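Local coordinates for ABC transporter substrate-binding protein (PDB 4I1D) that probably acts as the periplasmic solute-binding component of an ABC transporter, perhaps for polyamines, and is found here with D-malate bound, at residues N35-P40 with P55-V60; F7-G12 with A16-A21; V100-Y105 with V256-L261; D41-I46 with T64-R69. All coordinates share one frame; numbering follows the deposited sequence.

Contact 1: N35-P40 with P55-V60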
# COMPACT_ATOMS: atom_id res chain seq x y z
N ASN A 35 20.55 -8.95 -38.62
CA ASN A 35 20.35 -7.87 -37.65
C ASN A 35 20.40 -8.44 -36.24
O ASN A 35 19.82 -9.49 -35.95
CB ASN A 35 19.03 -7.16 -37.91
CG ASN A 35 18.87 -6.76 -39.36
OD1 ASN A 35 17.96 -7.24 -40.05
ND2 ASN A 35 19.76 -5.90 -39.84
N GLN A 36 21.11 -7.76 -35.36
CA GLN A 36 21.33 -8.25 -34.01
C GLN A 36 20.51 -7.50 -33.00
O GLN A 36 20.23 -6.31 -33.16
CB GLN A 36 22.81 -8.13 -33.63
CG GLN A 36 23.74 -9.07 -34.40
CD GLN A 36 25.12 -9.14 -33.79
OE1 GLN A 36 25.27 -9.13 -32.56
NE2 GLN A 36 26.15 -9.21 -34.63
N ASP A 37 20.15 -8.19 -31.92
CA ASP A 37 19.58 -7.54 -30.75
C ASP A 37 20.14 -8.27 -29.53
O ASP A 37 20.80 -9.31 -29.68
CB ASP A 37 18.05 -7.60 -30.79
CG ASP A 37 17.39 -6.47 -30.01
OD1 ASP A 37 18.11 -5.75 -29.28
OD2 ASP A 37 16.15 -6.31 -30.11
N SER A 38 19.91 -7.71 -28.35
CA SER A 38 20.40 -8.28 -27.10
C SER A 38 19.40 -8.08 -25.98
O SER A 38 18.69 -7.07 -25.94
CB SER A 38 21.73 -7.64 -26.68
OG SER A 38 22.71 -7.85 -27.69
N ILE A 39 19.35 -9.04 -25.07
CA ILE A 39 18.52 -8.93 -23.89
C ILE A 39 19.00 -9.95 -22.87
O ILE A 39 19.40 -11.06 -23.24
CB ILE A 39 17.01 -9.13 -24.24
CG1 ILE A 39 16.11 -8.68 -23.09
CG2 ILE A 39 16.73 -10.59 -24.62
CD1 ILE A 39 14.64 -8.67 -23.43
N PRO A 40 19.00 -9.58 -21.58
CA PRO A 40 19.41 -10.51 -20.52
C PRO A 40 18.54 -11.76 -20.50
O PRO A 40 19.04 -12.89 -20.57
CB PRO A 40 19.19 -9.69 -19.24
CG PRO A 40 19.24 -8.26 -19.67
CD PRO A 40 18.65 -8.25 -21.05
N PRO A 55 5.94 -11.34 -34.35
CA PRO A 55 7.23 -11.21 -33.66
C PRO A 55 8.21 -10.36 -34.47
O PRO A 55 8.22 -10.47 -35.69
CB PRO A 55 7.76 -12.64 -33.61
CG PRO A 55 6.58 -13.52 -33.95
CD PRO A 55 5.69 -12.72 -34.80
N ILE A 56 9.02 -9.54 -33.81
CA ILE A 56 10.11 -8.85 -34.51
C ILE A 56 11.40 -9.68 -34.52
O ILE A 56 12.25 -9.47 -35.39
CB ILE A 56 10.42 -7.44 -33.92
CG1 ILE A 56 10.79 -7.55 -32.44
CG2 ILE A 56 9.25 -6.49 -34.12
CD1 ILE A 56 11.05 -6.21 -31.79
N TRP A 57 11.55 -10.61 -33.58
CA TRP A 57 12.75 -11.46 -33.53
C TRP A 57 12.54 -12.76 -34.30
O TRP A 57 11.43 -13.29 -34.33
CB TRP A 57 13.10 -11.82 -32.08
CG TRP A 57 13.54 -10.66 -31.23
CD1 TRP A 57 14.04 -9.46 -31.66
CD2 TRP A 57 13.50 -10.59 -29.81
NE1 TRP A 57 14.32 -8.65 -30.59
CE2 TRP A 57 14.00 -9.32 -29.43
CE3 TRP A 57 13.10 -11.48 -28.80
CZ2 TRP A 57 14.10 -8.92 -28.10
CZ3 TRP A 57 13.20 -11.08 -27.48
CH2 TRP A 57 13.70 -9.81 -27.14
N ASP A 58 13.61 -13.28 -34.91
CA ASP A 58 13.54 -14.58 -35.60
C ASP A 58 14.21 -15.68 -34.78
O ASP A 58 13.59 -16.70 -34.43
CB ASP A 58 14.21 -14.50 -36.97
CG ASP A 58 13.48 -13.57 -37.94
OD1 ASP A 58 12.32 -13.88 -38.29
OD2 ASP A 58 14.05 -12.54 -38.35
N VAL A 59 15.48 -15.48 -34.49
CA VAL A 59 16.29 -16.49 -33.85
C VAL A 59 16.79 -15.98 -32.51
O VAL A 59 17.32 -14.88 -32.41
CB VAL A 59 17.48 -16.89 -34.73
CG1 VAL A 59 18.35 -17.90 -34.02
CG2 VAL A 59 16.99 -17.43 -36.08
N VAL A 60 16.60 -16.81 -31.48
CA VAL A 60 17.02 -16.48 -30.13
C VAL A 60 18.01 -17.51 -29.59
O VAL A 60 17.81 -18.71 -29.73
CB VAL A 60 15.81 -16.39 -29.19
CG1 VAL A 60 16.26 -16.23 -27.75
CG2 VAL A 60 14.92 -15.22 -29.61

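Contact 2: F7-G12 with A16-A21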
# COMPACT_ATOMS: atom_id res chain seq x y z
N PHE A 7 18.73 -11.81 -35.05
CA PHE A 7 19.31 -12.77 -34.13
C PHE A 7 19.49 -12.11 -32.76
O PHE A 7 20.03 -11.02 -32.67
CB PHE A 7 20.67 -13.21 -34.68
CG PHE A 7 21.44 -14.09 -33.75
CD1 PHE A 7 21.26 -15.47 -33.77
CD2 PHE A 7 22.34 -13.55 -32.84
CE1 PHE A 7 21.98 -16.28 -32.91
CE2 PHE A 7 23.05 -14.36 -31.97
CZ PHE A 7 22.87 -15.73 -32.01
N VAL A 8 19.05 -12.79 -31.70
CA VAL A 8 19.08 -12.19 -30.37
C VAL A 8 19.89 -13.04 -29.38
O VAL A 8 19.64 -14.23 -29.23
CB VAL A 8 17.65 -12.03 -29.82
CG1 VAL A 8 17.68 -11.37 -28.45
CG2 VAL A 8 16.79 -11.23 -30.80
N SER A 9 20.85 -12.42 -28.70
CA SER A 9 21.64 -13.10 -27.68
C SER A 9 21.84 -12.17 -26.47
O SER A 9 21.04 -11.26 -26.25
CB SER A 9 22.99 -13.58 -28.25
OG SER A 9 23.72 -14.35 -27.31
N GLN A 10 22.90 -12.40 -25.69
CA GLN A 10 23.05 -11.71 -24.40
C GLN A 10 24.02 -10.53 -24.41
O GLN A 10 24.30 -9.95 -23.36
CB GLN A 10 23.44 -12.70 -23.29
CG GLN A 10 22.26 -13.33 -22.56
CD GLN A 10 22.17 -14.83 -22.77
OE1 GLN A 10 22.08 -15.31 -23.90
NE2 GLN A 10 22.19 -15.59 -21.67
N GLY A 11 24.53 -10.19 -25.59
CA GLY A 11 25.38 -9.01 -25.74
C GLY A 11 26.77 -9.17 -25.17
O GLY A 11 27.20 -10.29 -24.88
N GLY A 12 27.50 -8.06 -25.04
CA GLY A 12 28.79 -8.06 -24.36
C GLY A 12 29.88 -8.82 -25.11
O GLY A 12 29.79 -8.98 -26.33
N ALA A 16 29.89 -10.40 -29.06
CA ALA A 16 30.90 -9.90 -29.99
C ALA A 16 31.69 -11.09 -30.56
O ALA A 16 32.06 -11.11 -31.74
CB ALA A 16 31.83 -8.91 -29.32
N ALA A 17 31.94 -12.08 -29.71
CA ALA A 17 32.70 -13.26 -30.12
C ALA A 17 31.89 -14.09 -31.12
O ALA A 17 32.46 -14.64 -32.07
CB ALA A 17 33.06 -14.10 -28.91
N GLN A 18 30.58 -14.17 -30.90
CA GLN A 18 29.68 -14.87 -31.80
C GLN A 18 29.70 -14.23 -33.16
O GLN A 18 29.60 -14.90 -34.19
CB GLN A 18 28.25 -14.81 -31.28
CG GLN A 18 27.98 -15.61 -30.02
CD GLN A 18 26.56 -15.39 -29.56
OE1 GLN A 18 25.63 -15.65 -30.31
NE2 GLN A 18 26.38 -14.87 -28.34
N THR A 19 29.80 -12.91 -33.15
CA THR A 19 29.76 -12.14 -34.38
C THR A 19 30.97 -12.47 -35.24
O THR A 19 30.84 -12.76 -36.43
CB THR A 19 29.69 -10.63 -34.08
OG1 THR A 19 28.42 -10.33 -33.49
CG2 THR A 19 29.88 -9.79 -35.35
N VAL A 20 32.15 -12.45 -34.63
CA VAL A 20 33.38 -12.74 -35.36
C VAL A 20 33.40 -14.18 -35.86
O VAL A 20 33.69 -14.44 -37.03
CB VAL A 20 34.61 -12.51 -34.49
CG1 VAL A 20 35.86 -12.92 -35.24
CG2 VAL A 20 34.69 -11.06 -34.08
N ALA A 21 33.08 -15.11 -34.97
CA ALA A 21 33.19 -16.54 -35.24
C ALA A 21 32.05 -17.09 -36.07
O ALA A 21 32.25 -17.98 -36.89
CB ALA A 21 33.27 -17.32 -33.93

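Contact 3: V100-Y105 with V256-L261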
# COMPACT_ATOMS: atom_id res chain seq x y z
N VAL A 100 18.79 -26.45 -30.98
CA VAL A 100 20.09 -27.09 -31.18
C VAL A 100 21.11 -26.45 -30.27
O VAL A 100 21.19 -25.22 -30.18
CB VAL A 100 20.59 -26.97 -32.63
CG1 VAL A 100 21.83 -27.86 -32.84
CG2 VAL A 100 19.50 -27.35 -33.62
N SER A 101 21.91 -27.27 -29.59
CA SER A 101 22.97 -26.77 -28.70
C SER A 101 23.93 -25.84 -29.44
O SER A 101 24.38 -26.15 -30.55
CB SER A 101 23.74 -27.93 -28.07
OG SER A 101 22.87 -28.78 -27.35
N TYR A 102 24.25 -24.72 -28.81
CA TYR A 102 24.97 -23.65 -29.51
C TYR A 102 26.36 -23.41 -28.92
O TYR A 102 27.32 -23.24 -29.66
CB TYR A 102 24.12 -22.38 -29.47
CG TYR A 102 24.67 -21.17 -30.19
CD1 TYR A 102 24.99 -21.22 -31.54
CD2 TYR A 102 24.80 -19.96 -29.53
CE1 TYR A 102 25.47 -20.09 -32.20
CE2 TYR A 102 25.28 -18.84 -30.16
CZ TYR A 102 25.61 -18.91 -31.50
OH TYR A 102 26.07 -17.78 -32.12
N GLU A 103 26.46 -23.43 -27.59
CA GLU A 103 27.74 -23.29 -26.90
C GLU A 103 27.62 -23.77 -25.45
O GLU A 103 26.54 -23.72 -24.85
CB GLU A 103 28.20 -21.84 -26.94
CG GLU A 103 27.16 -20.87 -26.38
CD GLU A 103 27.22 -20.73 -24.85
OE1 GLU A 103 26.20 -20.34 -24.25
OE2 GLU A 103 28.28 -21.00 -24.25
N PHE A 104 28.73 -24.23 -24.88
CA PHE A 104 28.74 -24.67 -23.49
C PHE A 104 29.52 -23.71 -22.61
O PHE A 104 30.59 -23.23 -23.00
CB PHE A 104 29.35 -26.06 -23.37
CG PHE A 104 28.49 -27.14 -23.92
CD1 PHE A 104 28.58 -27.51 -25.25
CD2 PHE A 104 27.60 -27.82 -23.09
CE1 PHE A 104 27.79 -28.52 -25.75
CE2 PHE A 104 26.80 -28.83 -23.59
CZ PHE A 104 26.89 -29.18 -24.93
N TYR A 105 28.97 -23.42 -21.43
CA TYR A 105 29.65 -22.63 -20.40
C TYR A 105 29.51 -23.31 -19.06
O TYR A 105 28.67 -24.18 -18.89
CB TYR A 105 29.06 -21.22 -20.32
CG TYR A 105 27.58 -21.15 -19.97
CD1 TYR A 105 27.16 -20.79 -18.69
CD2 TYR A 105 26.61 -21.43 -20.91
CE1 TYR A 105 25.80 -20.70 -18.38
CE2 TYR A 105 25.26 -21.35 -20.61
CZ TYR A 105 24.86 -20.98 -19.35
OH TYR A 105 23.51 -20.90 -19.07
N VAL A 256 33.09 -25.88 -38.53
CA VAL A 256 34.13 -24.87 -38.62
C VAL A 256 33.75 -23.57 -37.91
O VAL A 256 34.52 -23.05 -37.10
CB VAL A 256 34.48 -24.55 -40.09
CG1 VAL A 256 35.54 -23.47 -40.16
CG2 VAL A 256 34.95 -25.81 -40.80
N HIS A 257 32.57 -23.04 -38.22
CA HIS A 257 32.12 -21.80 -37.59
C HIS A 257 32.13 -21.99 -36.08
O HIS A 257 32.60 -21.13 -35.33
CB HIS A 257 30.71 -21.42 -38.06
CG HIS A 257 30.64 -21.04 -39.50
ND1 HIS A 257 29.45 -20.94 -40.19
CD2 HIS A 257 31.62 -20.73 -40.39
CE1 HIS A 257 29.69 -20.58 -41.44
NE2 HIS A 257 31.00 -20.45 -41.59
N GLN A 258 31.61 -23.13 -35.65
CA GLN A 258 31.56 -23.50 -34.25
C GLN A 258 32.94 -23.63 -33.62
O GLN A 258 33.18 -23.14 -32.53
CB GLN A 258 30.77 -24.80 -34.10
CG GLN A 258 29.26 -24.62 -34.16
CD GLN A 258 28.67 -24.33 -32.80
OE1 GLN A 258 28.98 -25.02 -31.83
NE2 GLN A 258 27.83 -23.29 -32.72
N ALA A 259 33.86 -24.30 -34.31
CA ALA A 259 35.22 -24.46 -33.81
C ALA A 259 35.90 -23.10 -33.66
O ALA A 259 36.86 -22.96 -32.91
CB ALA A 259 36.06 -25.41 -34.72
N ASN A 260 35.40 -22.09 -34.38
CA ASN A 260 36.00 -20.77 -34.30
C ASN A 260 35.58 -19.97 -33.08
O ASN A 260 36.25 -19.01 -32.69
CB ASN A 260 35.75 -19.96 -35.57
CG ASN A 260 36.86 -20.13 -36.60
OD1 ASN A 260 37.78 -19.31 -36.67
ND2 ASN A 260 36.78 -21.19 -37.39
N LEU A 261 34.46 -20.35 -32.47
CA LEU A 261 33.93 -19.60 -31.33
C LEU A 261 34.91 -19.54 -30.14
O LEU A 261 35.21 -18.45 -29.65
CB LEU A 261 32.56 -20.12 -30.89
CG LEU A 261 32.01 -19.38 -29.67
CD1 LEU A 261 31.88 -17.90 -29.97
CD2 LEU A 261 30.68 -19.96 -29.24

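Contact 4: D41-I46 with T64-R69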
# COMPACT_ATOMS: atom_id res chain seq x y z
N ASP A 41 17.23 -11.55 -20.40
CA ASP A 41 16.27 -12.65 -20.38
C ASP A 41 15.22 -12.43 -21.46
O ASP A 41 14.41 -11.50 -21.39
CB ASP A 41 15.60 -12.77 -19.00
CG ASP A 41 14.47 -13.81 -18.98
OD1 ASP A 41 14.42 -14.66 -19.89
OD2 ASP A 41 13.65 -13.77 -18.04
N ALA A 42 15.22 -13.31 -22.45
CA ALA A 42 14.40 -13.12 -23.64
C ALA A 42 12.95 -13.55 -23.46
O ALA A 42 12.09 -13.18 -24.25
CB ALA A 42 15.00 -13.85 -24.80
N TRP A 43 12.66 -14.34 -22.44
CA TRP A 43 11.38 -15.05 -22.45
C TRP A 43 10.12 -14.21 -22.25
O TRP A 43 9.14 -14.39 -22.97
CB TRP A 43 11.45 -16.36 -21.66
CG TRP A 43 12.25 -17.31 -22.48
CD1 TRP A 43 13.61 -17.45 -22.48
CD2 TRP A 43 11.76 -18.16 -23.52
NE1 TRP A 43 13.99 -18.38 -23.42
CE2 TRP A 43 12.88 -18.83 -24.08
CE3 TRP A 43 10.49 -18.45 -24.02
CZ2 TRP A 43 12.76 -19.77 -25.11
CZ3 TRP A 43 10.37 -19.38 -25.05
CH2 TRP A 43 11.50 -20.03 -25.58
N PRO A 44 10.15 -13.26 -21.31
CA PRO A 44 8.95 -12.42 -21.23
C PRO A 44 8.64 -11.77 -22.58
O PRO A 44 7.48 -11.66 -22.96
CB PRO A 44 9.33 -11.37 -20.17
CG PRO A 44 10.31 -12.09 -19.29
CD PRO A 44 11.12 -12.95 -20.24
N ALA A 45 9.68 -11.36 -23.30
CA ALA A 45 9.49 -10.69 -24.58
C ALA A 45 9.01 -11.67 -25.65
O ALA A 45 8.15 -11.34 -26.47
CB ALA A 45 10.78 -10.01 -25.02
N ILE A 46 9.58 -12.87 -25.65
CA ILE A 46 9.16 -13.89 -26.60
C ILE A 46 7.67 -14.17 -26.42
O ILE A 46 6.93 -14.28 -27.41
CB ILE A 46 9.97 -15.18 -26.43
CG1 ILE A 46 11.38 -15.01 -27.00
CG2 ILE A 46 9.29 -16.34 -27.13
CD1 ILE A 46 12.34 -16.10 -26.55
N THR A 64 19.28 -23.59 -22.60
CA THR A 64 18.60 -24.69 -23.27
C THR A 64 17.27 -25.07 -22.60
O THR A 64 16.32 -25.44 -23.28
CB THR A 64 19.56 -25.89 -23.33
OG1 THR A 64 20.75 -25.49 -24.03
CG2 THR A 64 18.94 -27.07 -24.03
N GLY A 65 17.20 -24.94 -21.29
CA GLY A 65 15.99 -25.30 -20.56
C GLY A 65 14.78 -24.47 -20.94
O GLY A 65 13.66 -24.96 -20.92
N TYR A 66 15.02 -23.21 -21.31
CA TYR A 66 13.94 -22.32 -21.73
C TYR A 66 13.40 -22.72 -23.09
O TYR A 66 12.24 -22.49 -23.41
CB TYR A 66 14.40 -20.86 -21.76
CG TYR A 66 14.84 -20.34 -20.41
CD1 TYR A 66 14.26 -20.80 -19.24
CD2 TYR A 66 15.85 -19.39 -20.31
CE1 TYR A 66 14.67 -20.33 -18.01
CE2 TYR A 66 16.27 -18.92 -19.08
CZ TYR A 66 15.67 -19.39 -17.93
OH TYR A 66 16.08 -18.93 -16.70
N CYS A 67 14.26 -23.32 -23.91
CA CYS A 67 13.83 -23.83 -25.20
C CYS A 67 12.84 -24.96 -25.00
O CYS A 67 11.85 -25.05 -25.72
CB CYS A 67 15.01 -24.32 -26.03
SG CYS A 67 16.15 -23.00 -26.45
N LEU A 68 13.10 -25.81 -24.00
CA LEU A 68 12.20 -26.91 -23.71
C LEU A 68 10.85 -26.38 -23.22
O LEU A 68 9.80 -26.81 -23.70
CB LEU A 68 12.80 -27.87 -22.66
CG LEU A 68 14.26 -28.32 -22.87
CD1 LEU A 68 14.68 -29.32 -21.79
CD2 LEU A 68 14.46 -28.93 -24.24
N ARG A 69 10.90 -25.45 -22.27
CA ARG A 69 9.68 -24.83 -21.74
C ARG A 69 8.91 -24.14 -22.85
O ARG A 69 7.72 -24.39 -23.05
CB ARG A 69 10.02 -23.83 -20.63
CG ARG A 69 9.87 -24.36 -19.21
CD ARG A 69 9.82 -23.22 -18.17
NE ARG A 69 11.15 -22.76 -17.77
CZ ARG A 69 11.79 -23.17 -16.67
NH1 ARG A 69 13.00 -22.69 -16.39
NH2 ARG A 69 11.23 -24.04 -15.84

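Contact 1: N35-P40 with P55-V60
Asp37 OD2 has two partners: the indole N-H of Trp57, and a salt bridge to Arg208 of the second subunit. The contact spans the parallel part of the mixed sheet of a periplasmic-binding-protein fold, where strand 33-38 and strand 59-63 both border strand 4-9; Trp57, just ahead of strand 59-63, reaches over that middle strand, touching Val8 on the way. Trp57 NE1 lies 3.0 Å from Asp37 OD2 with an N-H...O angle of 151°, meeting the oxygen on its anti side and somewhat out of the carboxylate plane. Carboxylate and indole stand nearly perpendicular, 83° apart. Asp37 has CG anti to its own N (chi1 -155°), which carries the acid off the strand toward the indole edge. The other oxygen, OD1, accepts from Ser38 N at 2.8 Å, so both carboxylate oxygens are held. The positive charge of Arg208 of the second subunit would probably help keep Asp37 ionised. A phenylalanine at Trp57 would lose the indole N-H, and Asp37 OD2 would probably be left to Arg208 of the second subunit, its carboxylate held less firmly in rotation. Further round the indole rim the contact turns apolar: Trp57 CH2 meets Ile39 twice, with CD1 in the ring plane at 4.0 Å and CG2 at the same distance.

Contact 2: F7-G12 with A16-A21
Gln18 NE2 donates to Ser9 OG over 2.9 Å, almost perfectly straight at 177°, with the oxygen lying in the amide plane. The same hydroxyl oxygen also bonds Asp61, and the other end of the amide, Gln18 OE1, bonds the hydroxyl of Tyr102. With NE2 and OE1 each engaged, the amide's flip is fixed, and the buried polar groups find partners inside the fold. Gln18 reaches this point because its chain is extended beyond CG (chi2 176°), spanning from helix to strand. A second bond joins the backbones: Ala16 N donates to Gly12 O at 3.1 Å, an i to i+4 bond in the first turn of the helix, and Ala16 CB sits 3.6 Å from that same Gly12 O.

Outward from these bonds, Gln18 OE1 comes up to the edge of the Phe7 ring, 3.2 Å from Phe7 CZ and 3.3 Å from Phe7 CE2. OE1 lies near the ring plane, so it meets the partly positive C-H rim; ring and amide planes are 78° apart. Beyond, the Phe7 ring packs on Leu23 of the same helix and meets the ring of Phe248. Strand 4-9 is thus held to helix 12-30 by one side-chain bond and an apolar ring, with Gly11 and Gly12, both at positive phi, linking the two elements, as the first half of a beta-alpha-beta unit completed by strand 33-38.

Contact 3: V100-Y105 with V256-L261
Gln258 reaches Tyr102 by a bent route: CG stands anti to the carbonyl carbon (chi1 -79°) and the chain bends at chi2 (-88°). From CB and CG the chain folds back so that CD comes within 3.6 Å of Tyr102 O. At the tip, NE2 donates to Tyr102 O over 3.1 Å with an angle of 151°, meeting a lone pair in the carbonyl plane while the oxygen lies close to the amide plane. NE2 also gives a bond to Ala252 O, and it passes 3.7 Å from Tyr102 CD1, obliquely to the ring. The remaining atom, OE1, turns to Asn271 N and is not bonded to Tyr102 O. A leucine at Gln258 would remove both amide atoms, and Tyr102 O and Asn271 N would probably be left without these mates. Apart from the amide, Glu103 CB touches Leu261 CD2 at 3.9 Å, whereas the Glu103 carboxylate leads off to Thr231. Tyr102 and Glu103 together form a classic beta bulge opposite Thr231. Helix 255-260 is thereby joined to strand 100-112, which pairs antiparallel with strand 219-235 and carries the Tyr102 side chain against Tyr14 and Ile22 of helix 12-30.

Contact 4: D41-I46 with T64-R69
This is helix-to-helix packing: Tyr66 of helix 64-72 lies against the indole of Trp43 in helix 43-51; the two helices are joined in the chain by strand 59-63. Tyr66 CB lies over one face of the indole, 3.4 Å from Trp43 CE2; its 3.0 Å approach to Trp43 NE1 is very short and should be read with caution. Over that same face, toward the rim, stands the backbone oxygen: Tyr66 O is 3.2 Å from Trp43 CZ2. The opposite face is filled from its own helix by Ile46 CD1, which sits 3.6 Å above the plane over the ring centre. The two aromatic rings themselves meet obliquely, their planes 60° apart and the indole's five-membered ring 5.0 Å from the Tyr66 ring between centroids. Asp41 precedes the turn leading into the helix, and its OD1 accepts from Trp43 N at 3.1 Å and 172°, a capping bond. At the Tyr66 ring edge lies Arg69, whose guanidinium forms salt bridges to Glu312 and Glu315. No hydrogen bond crosses between the segments, and Trp43 NE1 instead bonds Thr62; between these two segments the contact therefore rests mainly on shape and dispersion, with the indole's polar atom tied to the intervening strand.

How the contacts relate
From the N terminus, contact 2 closes first and over the shortest span, tying strand 4-9 to helix 12-30. The chain then enters strand 33-38, parallel to 4-9, where contact 1 opens; contact 4 begins within the loop of contact 1 and ends beyond it, so the two cross. They touch directly, Trp57 CH2 packing 3.6 Å from Ala45 CB. Contact 3 comes last and spans the longest loop, bringing helix 255-260 back to strand 100-112; it meets contact 2 where Ala21 CB lies 3.5 Å from Leu261 CA. Contacts 1, 2 and 3 all reach one sheet, while contact 4 packs the helices before and after strand 59-63. Contacts 1 and 2 also touch the second subunit.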